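Local coordinates for protein catalase (Corynebacterium glutamicum, PDB 4B7H) that breaks down hydrogen peroxide to water and dioxygen at a bound haem group, and is inhibited by nitric oxide, at residues Val30-Glu33 and Asn34-Ala37; Lys55-His58 and Phe59-Asn63; Asn315-Phe319 and Phe320-Glu324. One frame throughout, in Å; residues are numbered along the deposited sequence.

Interaction 1. Residues Val30-Glu33 and Asn34-Ala37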
loop_
_atom_site.group_PDB
_atom_site.type_symbol
_atom_site.label_atom_id
_atom_site.label_comp_id
_atom_site.label_asym_id
_atom_site.label_seq_id
_atom_site.Cartn_x
_atom_site.Cartn_y
_atom_site.Cartn_z
ATOM N N VAL A 30 0.578 29.439 4.382
ATOM C CA VAL A 30 -0.016 29.281 3.057
ATOM C C VAL A 30 -0.339 30.641 2.473
ATOM O O VAL A 30 -1.032 31.416 3.116
ATOM C CB VAL A 30 -1.334 28.481 3.123
ATOM C CG1 VAL A 30 -2.105 28.575 1.805
ATOM C CG2 VAL A 30 -1.068 27.034 3.468
ATOM N N PRO A 31 0.163 30.942 1.260
ATOM C CA PRO A 31 -0.201 32.238 0.666
ATOM C C PRO A 31 -1.690 32.304 0.273
ATOM O O PRO A 31 -2.383 33.252 0.650
ATOM C CB PRO A 31 0.705 32.331 -0.570
ATOM C CG PRO A 31 1.882 31.412 -0.245
ATOM C CD PRO A 31 1.250 30.276 0.519
ATOM N N SER A 32 -2.191 31.308 -0.453
ATOM C CA SER A 32 -3.592 31.337 -0.876
ATOM C C SER A 32 -4.235 29.962 -0.938
ATOM O O SER A 32 -3.607 28.985 -1.370
ATOM C CB SER A 32 -3.728 32.019 -2.245
ATOM O OG SER A 32 -5.092 32.176 -2.621
ATOM N N GLU A 33 -5.501 29.911 -0.524
ATOM C CA GLU A 33 -6.336 28.729 -0.709
ATOM C C GLU A 33 -7.217 28.880 -1.942
ATOM O O GLU A 33 -8.027 28.000 -2.228
ATOM C CB GLU A 33 -7.244 28.508 0.506
ATOM C CG GLU A 33 -6.519 28.251 1.816
ATOM C CD GLU A 33 -5.785 26.918 1.862
ATOM O OE1 GLU A 33 -5.794 26.160 0.857
ATOM O OE2 GLU A 33 -5.212 26.610 2.930
ATOM N N ASN A 34 -7.062 30.001 -2.651
ATOM C CA ASN A 34 -7.973 30.387 -3.724
ATOM C C ASN A 34 -7.376 30.443 -5.126
ATOM O O ASN A 34 -8.068 30.150 -6.106
ATOM C CB ASN A 34 -8.598 31.754 -3.413
ATOM C CG ASN A 34 -9.505 31.724 -2.186
ATOM O OD1 ASN A 34 -10.010 30.663 -1.788
ATOM N ND2 ASN A 34 -9.724 32.893 -1.581
ATOM N N ILE A 35 -6.116 30.856 -5.235
ATOM C CA ILE A 35 -5.513 31.119 -6.540
ATOM C C ILE A 35 -4.175 30.417 -6.631
ATOM O O ILE A 35 -3.363 30.514 -5.706
ATOM C CB ILE A 35 -5.295 32.638 -6.761
ATOM C CG1 ILE A 35 -6.621 33.395 -6.601
ATOM C CG2 ILE A 35 -4.634 32.904 -8.121
ATOM C CD1 ILE A 35 -6.514 34.895 -6.809
ATOM N N SER A 36 -3.959 29.704 -7.736
ATOM C CA SER A 36 -2.695 29.005 -7.973
ATOM C C SER A 36 -1.731 29.861 -8.792
ATOM O O SER A 36 -2.150 30.796 -9.492
ATOM C CB SER A 36 -2.936 27.640 -8.637
ATOM O OG SER A 36 -3.673 27.757 -9.848
ATOM N N ALA A 37 -0.442 29.541 -8.698
ATOM C CA ALA A 37 0.605 30.380 -9.289
ATOM C C ALA A 37 0.862 30.041 -10.756
ATOM O O ALA A 37 0.990 28.869 -11.128
ATOM C CB ALA A 37 1.892 30.267 -8.481
#
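Ser32 turns its hydroxyl across the bend towards the backbone of Asn34 and Ile35, so that OG accepts from two successive peptide N-H groups. Ser32 OG lies 2.9 Å from Asn34 N and 3.1 Å from Ile35 N, and both bonds are moderately bent, at 157° and 150°. Placing OG opposite the backbone nitrogen (chi1 -174°) swings it beside the serine's own carbonyl carbon, facing the chain that follows. Asn34 folds the other way: its amide leans back over the preceding peptide, with Asn34 OD1 3.3 Å from Glu33 C. Asn34 OD1 and Glu33 O, two acceptors that cannot bond each other, are both taken up by Lys154 of the third subunit. The bent Glu33 side chain leaves the turn altogether, and its carboxylate is gripped by Lys55, His51 and Thr22. Beyond its two backbone donors, Ser32 OG also bonds Asp410 of the second subunit, whose other carboxylate oxygen takes Glu33 N. Here one hydroxyl shapes a loop whose remaining polar groups are held partly by its own chain and partly by two other subunits. The bond from Ser32 OG to the N-H two residues on defines an ST turn, set in the extended N-terminal arm with which catalases clasp their partner subunits.

Interaction 2. Residues Lys55-His58 and Phe59-Asn63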
loop_
_atom_site.group_PDB
_atom_site.type_symbol
_atom_site.label_atom_id
_atom_site.label_comp_id
_atom_site.label_asym_id
_atom_site.label_seq_id
_atom_site.Cartn_x
_atom_site.Cartn_y
_atom_site.Cartn_z
ATOM N N LYS A 55 -1.887 20.070 -1.463
ATOM C CA LYS A 55 -3.332 20.055 -1.259
ATOM C C LYS A 55 -4.016 19.021 -2.157
ATOM O O LYS A 55 -4.831 18.223 -1.693
ATOM C CB LYS A 55 -3.884 21.462 -1.529
ATOM C CG LYS A 55 -5.353 21.670 -1.186
ATOM C CD LYS A 55 -5.706 23.159 -1.249
ATOM C CE LYS A 55 -7.171 23.428 -0.921
ATOM N NZ LYS A 55 -7.449 24.904 -1.018
ATOM N N LEU A 56 -3.677 19.026 -3.444
ATOM C CA LEU A 56 -4.246 18.068 -4.380
ATOM C C LEU A 56 -3.812 16.646 -4.072
ATOM O O LEU A 56 -4.624 15.722 -4.144
ATOM C CB LEU A 56 -3.867 18.417 -5.825
ATOM C CG LEU A 56 -4.474 19.686 -6.426
ATOM C CD1 LEU A 56 -3.878 19.931 -7.807
ATOM C CD2 LEU A 56 -5.992 19.590 -6.498
ATOM N N ALA A 57 -2.534 16.470 -3.745
ATOM C CA ALA A 57 -1.982 15.131 -3.538
ATOM C C ALA A 57 -2.525 14.473 -2.276
ATOM O O ALA A 57 -2.767 13.261 -2.263
ATOM C CB ALA A 57 -0.459 15.164 -3.511
ATOM N N HIS A 58 -2.811 15.367 -1.268
ATOM C CA HIS A 58 -3.290 14.683 -0.075
ATOM C C HIS A 58 -4.787 14.367 -0.191
ATOM O O HIS A 58 -5.233 13.284 0.197
ATOM C CB HIS A 58 -2.992 15.443 1.225
ATOM C CG HIS A 58 -3.344 14.641 2.434
ATOM N ND1 HIS A 58 -4.630 14.540 2.924
ATOM C CD2 HIS A 58 -2.552 14.009 3.332
ATOM C CE1 HIS A 58 -4.616 13.842 4.047
ATOM N NE2 HIS A 58 -3.366 13.498 4.308
ATOM N N PHE A 59 -5.493 15.273 -0.934
ATOM C CA PHE A 59 -6.880 15.043 -1.337
ATOM C C PHE A 59 -7.000 13.718 -2.095
ATOM O O PHE A 59 -7.910 12.919 -1.832
ATOM C CB PHE A 59 -7.326 16.208 -2.220
ATOM C CG PHE A 59 -8.646 16.003 -2.903
ATOM C CD1 PHE A 59 -9.830 16.322 -2.260
ATOM C CD2 PHE A 59 -8.700 15.510 -4.199
ATOM C CE1 PHE A 59 -11.044 16.149 -2.894
ATOM C CE2 PHE A 59 -9.911 15.338 -4.844
ATOM C CZ PHE A 59 -11.089 15.657 -4.190
ATOM N N ASN A 60 -6.058 13.473 -3.010
ATOM C CA ASN A 60 -6.062 12.278 -3.852
ATOM C C ASN A 60 -5.907 10.991 -3.052
ATOM O O ASN A 60 -6.185 9.913 -3.574
ATOM C CB ASN A 60 -4.907 12.322 -4.867
ATOM C CG ASN A 60 -5.221 13.139 -6.112
ATOM O OD1 ASN A 60 -4.305 13.543 -6.852
ATOM N ND2 ASN A 60 -6.494 13.365 -6.375
ATOM N N ARG A 61 -5.434 11.111 -1.809
ATOM C CA ARG A 61 -5.143 9.959 -0.969
ATOM C C ARG A 61 -6.070 9.859 0.246
ATOM O O ARG A 61 -5.793 9.114 1.187
ATOM C CB ARG A 61 -3.666 9.971 -0.557
ATOM C CG ARG A 61 -2.777 9.710 -1.756
ATOM C CD ARG A 61 -1.301 10.005 -1.487
ATOM N NE ARG A 61 -0.525 9.630 -2.666
ATOM C CZ ARG A 61 -0.469 10.344 -3.790
ATOM N NH1 ARG A 61 -1.068 11.527 -3.873
ATOM N NH2 ARG A 61 0.215 9.888 -4.830
ATOM N N GLU A 62 -7.192 10.580 0.218
ATOM C CA GLU A 62 -8.124 10.547 1.351
ATOM C C GLU A 62 -8.795 9.202 1.563
ATOM O O GLU A 62 -9.037 8.804 2.701
ATOM C CB GLU A 62 -9.200 11.628 1.206
ATOM C CG GLU A 62 -8.633 12.995 1.446
ATOM C CD GLU A 62 -9.659 14.110 1.453
ATOM O OE1 GLU A 62 -10.878 13.859 1.633
ATOM O OE2 GLU A 62 -9.226 15.274 1.295
ATOM N N ASN A 63 -9.132 8.519 0.470
ATOM C CA ASN A 63 -9.884 7.277 0.576
ATOM C C ASN A 63 -9.000 6.084 0.885
ATOM O O ASN A 63 -7.847 6.022 0.464
ATOM C CB ASN A 63 -10.682 6.999 -0.703
ATOM C CG ASN A 63 -11.899 7.890 -0.841
ATOM O OD1 ASN A 63 -12.428 8.424 0.145
ATOM N ND2 ASN A 63 -12.364 8.042 -2.068
HETATM O O HOH W 1 -6.816 15.982 2.139
#
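Helix 50-59 runs through Lys55-Phe59, with Phe59 N bonded to Lys55 O and Asn60 N to Leu56 O, and the chain then passes into a type I beta turn from Phe59 to Glu62, closed by Glu62 N to Phe59 O; just before it Arg61 N bonds His58 O at 3.0 Å. The motif is the C-terminal end of a helix running into a turn, and Arg61 gives its side chain to a carbonyl of that last helical turn, Ala57 O. With CG beside its backbone nitrogen (chi1 -68°) and the chain extended to NE, the arginine arches back along the helix: Arg61 CG comes within 3.6 Å of Ala57 O, and the guanidinium closes the loop by giving Arg61 NH1 to Ala57 O at 2.9 Å. The oxygen lies almost in the guanidinium plane, only 2° out of it, so it meets the group at an edge, while Ala57 CB packs 3.7 Å from Arg61 NH1. The same NH1 forms a salt bridge with Asp354 of the third subunit, so one nitrogen serves both the helix end and the interface. On another flank, Leu56 and Asn60 touch a bound haem. His58 and Glu62, four residues apart, touch through Glu62 CG and His58 O, but their ionisable ends stay apart. The imidazole bonds Asn363 of the second subunit through NE2, and the glutamate has His160 of the third subunit and Arg381 of the second. Between the two side chains sits a water, in the plane of the imidazole at its edge, 2.7 Å from His58 ND1 and donating to Glu62 OE2 at 2.6 Å.

Interaction 3. Residues Asn315-Phe319 and Phe320-Glu324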
loop_
_atom_site.group_PDB
_atom_site.type_symbol
_atom_site.label_atom_id
_atom_site.label_comp_id
_atom_site.label_asym_id
_atom_site.label_seq_id
_atom_site.Cartn_x
_atom_site.Cartn_y
_atom_site.Cartn_z
ATOM N N ASN A 315 -20.461 11.198 21.336
ATOM C CA ASN A 315 -20.274 11.098 19.898
ATOM C C ASN A 315 -18.782 11.146 19.582
ATOM O O ASN A 315 -18.001 11.728 20.346
ATOM C CB ASN A 315 -20.979 12.255 19.182
ATOM C CG ASN A 315 -22.468 12.015 18.985
ATOM O OD1 ASN A 315 -23.285 12.939 19.093
ATOM N ND2 ASN A 315 -22.827 10.779 18.683
ATOM N N PRO A 316 -18.369 10.540 18.457
ATOM C CA PRO A 316 -16.959 10.713 18.077
ATOM C C PRO A 316 -16.605 12.190 17.846
ATOM O O PRO A 316 -17.482 12.992 17.505
ATOM C CB PRO A 316 -16.856 9.945 16.752
ATOM C CG PRO A 316 -18.250 9.895 16.217
ATOM C CD PRO A 316 -19.152 9.845 17.420
ATOM N N ARG A 317 -15.335 12.537 18.029
ATOM C CA ARG A 317 -14.841 13.865 17.670
ATOM C C ARG A 317 -14.632 13.973 16.160
ATOM O O ARG A 317 -14.871 15.026 15.574
ATOM C CB ARG A 317 -13.511 14.159 18.364
ATOM C CG ARG A 317 -13.474 13.902 19.855
ATOM C CD ARG A 317 -14.247 14.928 20.633
ATOM N NE ARG A 317 -13.930 14.874 22.061
ATOM C CZ ARG A 317 -14.795 15.174 23.023
ATOM N NH1 ARG A 317 -16.032 15.537 22.710
ATOM N NH2 ARG A 317 -14.429 15.102 24.296
ATOM N N ASN A 318 -14.165 12.888 15.543
ATOM C CA ASN A 318 -13.904 12.857 14.106
ATOM C C ASN A 318 -14.265 11.464 13.603
ATOM O O ASN A 318 -13.674 10.471 14.038
ATOM C CB ASN A 318 -12.436 13.212 13.798
ATOM C CG ASN A 318 -12.110 13.163 12.307
ATOM O OD1 ASN A 318 -12.200 12.108 11.679
ATOM N ND2 ASN A 318 -11.706 14.300 11.739
ATOM N N PHE A 319 -15.267 11.403 12.728
ATOM C CA PHE A 319 -15.861 10.155 12.274
ATOM C C PHE A 319 -14.838 9.241 11.592
ATOM O O PHE A 319 -14.729 8.069 11.923
ATOM C CB PHE A 319 -17.024 10.470 11.328
ATOM C CG PHE A 319 -17.750 9.257 10.828
ATOM C CD1 PHE A 319 -17.339 8.611 9.673
ATOM C CD2 PHE A 319 -18.855 8.770 11.510
ATOM C CE1 PHE A 319 -18.011 7.490 9.209
ATOM C CE2 PHE A 319 -19.535 7.647 11.050
ATOM C CZ PHE A 319 -19.105 7.006 9.903
ATOM N N PHE A 320 -14.098 9.770 10.622
ATOM C CA PHE A 320 -13.131 8.948 9.905
ATOM C C PHE A 320 -12.051 8.441 10.852
ATOM O O PHE A 320 -11.725 7.246 10.865
ATOM C CB PHE A 320 -12.494 9.725 8.749
ATOM C CG PHE A 320 -11.451 8.938 8.001
ATOM C CD1 PHE A 320 -11.812 8.148 6.918
ATOM C CD2 PHE A 320 -10.114 8.976 8.389
ATOM C CE1 PHE A 320 -10.852 7.419 6.218
ATOM C CE2 PHE A 320 -9.150 8.248 7.700
ATOM C CZ PHE A 320 -9.526 7.464 6.614
ATOM N N ALA A 321 -11.485 9.346 11.647
ATOM C CA ALA A 321 -10.333 8.981 12.464
ATOM C C ALA A 321 -10.669 7.962 13.544
ATOM O O ALA A 321 -9.821 7.139 13.896
ATOM C CB ALA A 321 -9.694 10.213 13.087
ATOM N N GLN A 322 -11.891 8.028 14.074
ATOM C CA GLN A 322 -12.269 7.253 15.257
ATOM C C GLN A 322 -13.258 6.119 15.009
ATOM O O GLN A 322 -13.341 5.194 15.817
ATOM C CB GLN A 322 -12.803 8.190 16.343
ATOM C CG GLN A 322 -11.743 9.161 16.821
ATOM C CD GLN A 322 -12.292 10.190 17.774
ATOM O OE1 GLN A 322 -13.373 10.734 17.559
ATOM N NE2 GLN A 322 -11.548 10.468 18.831
ATOM N N ILE A 323 -14.013 6.202 13.913
ATOM C CA ILE A 323 -14.992 5.170 13.560
ATOM C C ILE A 323 -14.543 4.399 12.316
ATOM O O ILE A 323 -14.427 3.172 12.351
ATOM C CB ILE A 323 -16.419 5.736 13.366
ATOM C CG1 ILE A 323 -16.879 6.474 14.627
ATOM C CG2 ILE A 323 -17.385 4.623 12.995
ATOM C CD1 ILE A 323 -16.931 5.616 15.886
ATOM N N GLU A 324 -14.253 5.101 11.221
ATOM C CA GLU A 324 -13.803 4.380 10.029
ATOM C C GLU A 324 -12.533 3.581 10.328
ATOM O O GLU A 324 -12.399 2.442 9.878
ATOM C CB GLU A 324 -13.596 5.307 8.826
ATOM C CG GLU A 324 -13.150 4.571 7.554
ATOM C CD GLU A 324 -14.204 3.630 6.976
ATOM O OE1 GLU A 324 -15.412 3.806 7.268
ATOM O OE2 GLU A 324 -13.823 2.698 6.225
#
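Gln322 reaches back from the first turn of its helix to the loop that precedes it, and each atom along the way has a partner. Gln322 CB lies 3.4 Å from Asn318 O, the carbonyl that also accepts from Gln322 N, and CG stays over the same oxygen. The first torsion (chi1 -63°) sets CG beside the backbone nitrogen, and the extended chain beyond carries the amide to the backbone N-H groups of Arg317 and Asn318. There Gln322 OE1 receives Asn318 N at 3.1 Å in a nearly straight bond, the donor standing above the amide plane, and Arg317 N at 2.7 Å in a weak, bent one. Gln322 NE2 bonds Val10 O. Asn318 returns the favour from the N-cap position, its OD1 taking Ala321 N at 2.9 Å and 169°. Helix entry is thus secured by side chains reaching in both directions. Phe319 O accepts from both Ile323 N and Glu324 N, the second bond closing a wider pi-type turn. Ile323 CB stands 4.2 Å above the plane of the Phe319 ring, over its centre, while CG1 packs 4.0 Å from Pro316 CG. The short helix 319-324 follows strand 305-314 after a short loop and lies against strand 73-82: Pro316 and Ile323 pack on Phe77 and Phe319 on His74. Arg256 of helix 254-264 meets the Phe319 side chain too, and Phe389 of the second subunit covers Asn318, Ala321 and Gln322.

The three contacts, all largely buried in the tetramer, step inward from the arm to the barrel: their centres lie about 44, 29 and 17 Å from the centre of the chain. Interactions 1 and 2 belong to the N-terminal arm and are joined by a salt bridge, Glu33 OE1 to Lys55 NZ at 2.8 Å. Interaction 2 meets interaction 3 by packing alone, Phe320 CZ lying against Glu62 O. Chemistry changes with place. In the arm, polar and charged groups pair with their own chain, backbone and side chains, and with other subunits. Beside the barrel, interaction 3 adds apolar contacts to its capping bonds. All three touch both the second and the third subunit.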